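Local atomic coordinates of periplasmic sensor hybrid histidine kinase (Anaeromyxobacter dehalogenans, PDB entry 4K0D), a protein that probably senses periplasmic signals through this helical-bundle domain and passes them on as a histidine kinase that transfers phosphate from ATP to protein histidine. Residues L31-T36 with A54-L59. Residues are numbered along the deposited sequence; the frame is centred on the assembly and turned at random.
With ZN (zinc ion), chain C.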
loop_
_atom_site.group_PDB
_atom_site.type_symbol
_atom_site.label_atom_id
_atom_site.label_comp_id
_atom_site.label_asym_id
_atom_site.label_seq_id
_atom_site.Cartn_x
_atom_site.Cartn_y
_atom_site.Cartn_z
ATOM N N LEU B 31 4.390 -0.504 14.145
ATOM C CA LEU B 31 4.580 -1.861 14.647
ATOM C C LEU B 31 6.003 -2.038 15.092
ATOM O O LEU B 31 6.263 -2.627 16.126
ATOM C CB LEU B 31 4.314 -2.901 13.579
ATOM C CG LEU B 31 2.815 -3.122 13.368
ATOM C CD1 LEU B 31 2.498 -3.906 12.119
ATOM C CD2 LEU B 31 2.227 -3.836 14.578
ATOM N N HIS B 32 6.926 -1.545 14.283
ATOM C CA HIS B 32 8.333 -1.851 14.451
ATOM C C HIS B 32 8.810 -1.159 15.733
ATOM O O HIS B 32 9.575 -1.728 16.484
ATOM C CB HIS B 32 9.189 -1.508 13.221
ATOM C CG HIS B 32 10.632 -1.948 13.350
ATOM N ND1 HIS B 32 11.035 -3.235 13.143
ATOM C CD2 HIS B 32 11.746 -1.255 13.694
ATOM C CE1 HIS B 32 12.333 -3.356 13.387
ATOM N NE2 HIS B 32 12.797 -2.162 13.712
ATOM N N VAL B 33 8.323 0.037 16.020
ATOM C CA VAL B 33 8.697 0.671 17.275
ATOM C C VAL B 33 8.139 -0.174 18.447
ATOM O O VAL B 33 8.786 -0.327 19.451
ATOM C CB VAL B 33 8.178 2.113 17.403
ATOM C CG1 VAL B 33 8.227 2.536 18.847
ATOM C CG2 VAL B 33 9.003 3.156 16.466
ATOM N N SER B 34 6.922 -0.690 18.320
ATOM C CA SER B 34 6.373 -1.536 19.346
ATOM C C SER B 34 7.152 -2.787 19.523
ATOM O O SER B 34 7.342 -3.212 20.652
ATOM C CB SER B 34 4.925 -1.905 19.034
ATOM O OG SER B 34 4.122 -0.866 19.526
ATOM N N LEU B 35 7.562 -3.400 18.424
ATOM C CA LEU B 35 8.233 -4.662 18.533
ATOM C C LEU B 35 9.624 -4.522 19.135
ATOM O O LEU B 35 9.989 -5.335 19.941
ATOM C CB LEU B 35 8.320 -5.360 17.203
ATOM C CG LEU B 35 9.171 -6.608 17.122
ATOM C CD1 LEU B 35 8.699 -7.579 16.055
ATOM C CD2 LEU B 35 10.550 -6.165 16.771
ATOM N N THR B 36 10.372 -3.498 18.759
ATOM C CA THR B 36 11.723 -3.314 19.287
ATOM C C THR B 36 11.625 -2.829 20.727
ATOM O O THR B 36 12.484 -3.122 21.533
ATOM C CB THR B 36 12.555 -2.295 18.450
ATOM O OG1 THR B 36 11.831 -1.063 18.310
ATOM C CG2 THR B 36 12.850 -2.855 17.080
ATOM N N ALA B 54 16.903 2.991 16.250
ATOM C CA ALA B 54 16.709 3.019 14.813
ATOM C C ALA B 54 15.214 3.030 14.459
ATOM O O ALA B 54 14.816 3.681 13.508
ATOM C CB ALA B 54 17.391 1.820 14.143
ATOM N N ALA B 55 14.385 2.284 15.175
ATOM C CA ALA B 55 12.949 2.213 14.851
ATOM C C ALA B 55 12.334 3.563 15.013
ATOM O O ALA B 55 11.448 3.933 14.286
ATOM C CB ALA B 55 12.203 1.174 15.770
ATOM N N LEU B 56 12.830 4.335 15.952
ATOM C CA LEU B 56 12.245 5.627 16.200
ATOM C C LEU B 56 12.534 6.566 15.012
ATOM O O LEU B 56 11.672 7.291 14.592
ATOM C CB LEU B 56 12.822 6.223 17.486
ATOM C CG LEU B 56 12.385 5.584 18.814
ATOM C CD1 LEU B 56 13.154 6.205 19.974
ATOM C CD2 LEU B 56 10.858 5.696 19.026
ATOM N N ARG B 57 13.763 6.566 14.517
ATOM C CA ARG B 57 14.140 7.379 13.347
ATOM C C ARG B 57 13.359 6.958 12.109
ATOM O O ARG B 57 12.917 7.808 11.333
ATOM C CB ARG B 57 15.656 7.280 13.055
ATOM C CG ARG B 57 16.520 7.855 14.204
ATOM N N ARG B 58 13.185 5.658 11.937
ATOM C CA ARG B 58 12.335 5.157 10.893
ATOM C C ARG B 58 10.869 5.663 11.006
ATOM O O ARG B 58 10.268 6.065 10.020
ATOM C CB ARG B 58 12.383 3.668 10.907
ATOM C CG ARG B 58 11.423 3.068 9.962
ATOM C CD ARG B 58 11.609 1.569 9.984
ATOM N NE ARG B 58 10.505 0.884 9.347
ATOM C CZ ARG B 58 10.294 -0.425 9.417
ATOM N NH1 ARG B 58 11.147 -1.202 10.064
ATOM N NH2 ARG B 58 9.215 -0.950 8.838
ATOM N N LEU B 59 10.307 5.666 12.206
ATOM C CA LEU B 59 8.970 6.162 12.380
ATOM C C LEU B 59 8.922 7.642 12.062
ATOM O O LEU B 59 7.981 8.099 11.442
ATOM C CB LEU B 59 8.464 5.934 13.792
ATOM C CG LEU B 59 7.091 6.494 14.123
ATOM C CD1 LEU B 59 5.980 5.994 13.174
ATOM C CD2 LEU B 59 6.762 6.133 15.598
HETATM ZN ZN ZN C . 9.898 -4.767 12.421
#
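The H32 ring is a zinc ligand. With CG anti to the backbone N, the ring swings out beside its helix toward segment 54-59 and gives ND1 to the zinc at 2.0 Å; D10 and E14 of the second subunit supply further ligands, so the ion ties the two chains together. R58, extended from CG to NE and with CG likewise anti to its backbone N, reaches over one face of this imidazole. Its NH1 lies 3.4 Å from H32 CG, displaced toward the ring's rim, and the two planes are 28° apart. This placing of a guanidinium over a metal-bound imidazole is probably eased by E14 of the second subunit, which binds the zinc and also makes a salt bridge to R58 NH2.

Apolar packing fills the space between the axes of segments 31-36 and 54-59, 8.7 Å apart at closest. A55 CB pushes in between H32 and T36, coming obliquely to the ring at 3.2 Å from H32 CD2. V33 CG2 lies against the backbone of A55, 3.4 Å from A55 O, and also meets L59 CD2 at 3.8 Å, while L56 CD2 touches both methyls of V33. L56 and L59 continue onto helix 73-102 at E90.

No hydrogen bond crosses between the segments; within 31-36, T36 OG1 donates to H32 O at 3.0 Å, on a carbonyl lone pair, and that oxygen also accepts T36 N. Chi1 of 53° puts OG1 in the crowded position, 3.4 Å from A55 CB; an alanine in place of T36 would remove both this bond and this contact, and would probably loosen the packing. V33 and A55 are nearest by CA, and the small A55 is consistent with this close approach. The two segments run nearly antiparallel (167°) on chain-adjacent helices 16-42 and 46-68 of the helical-bundle sensor domain, beside an intersubunit zinc site.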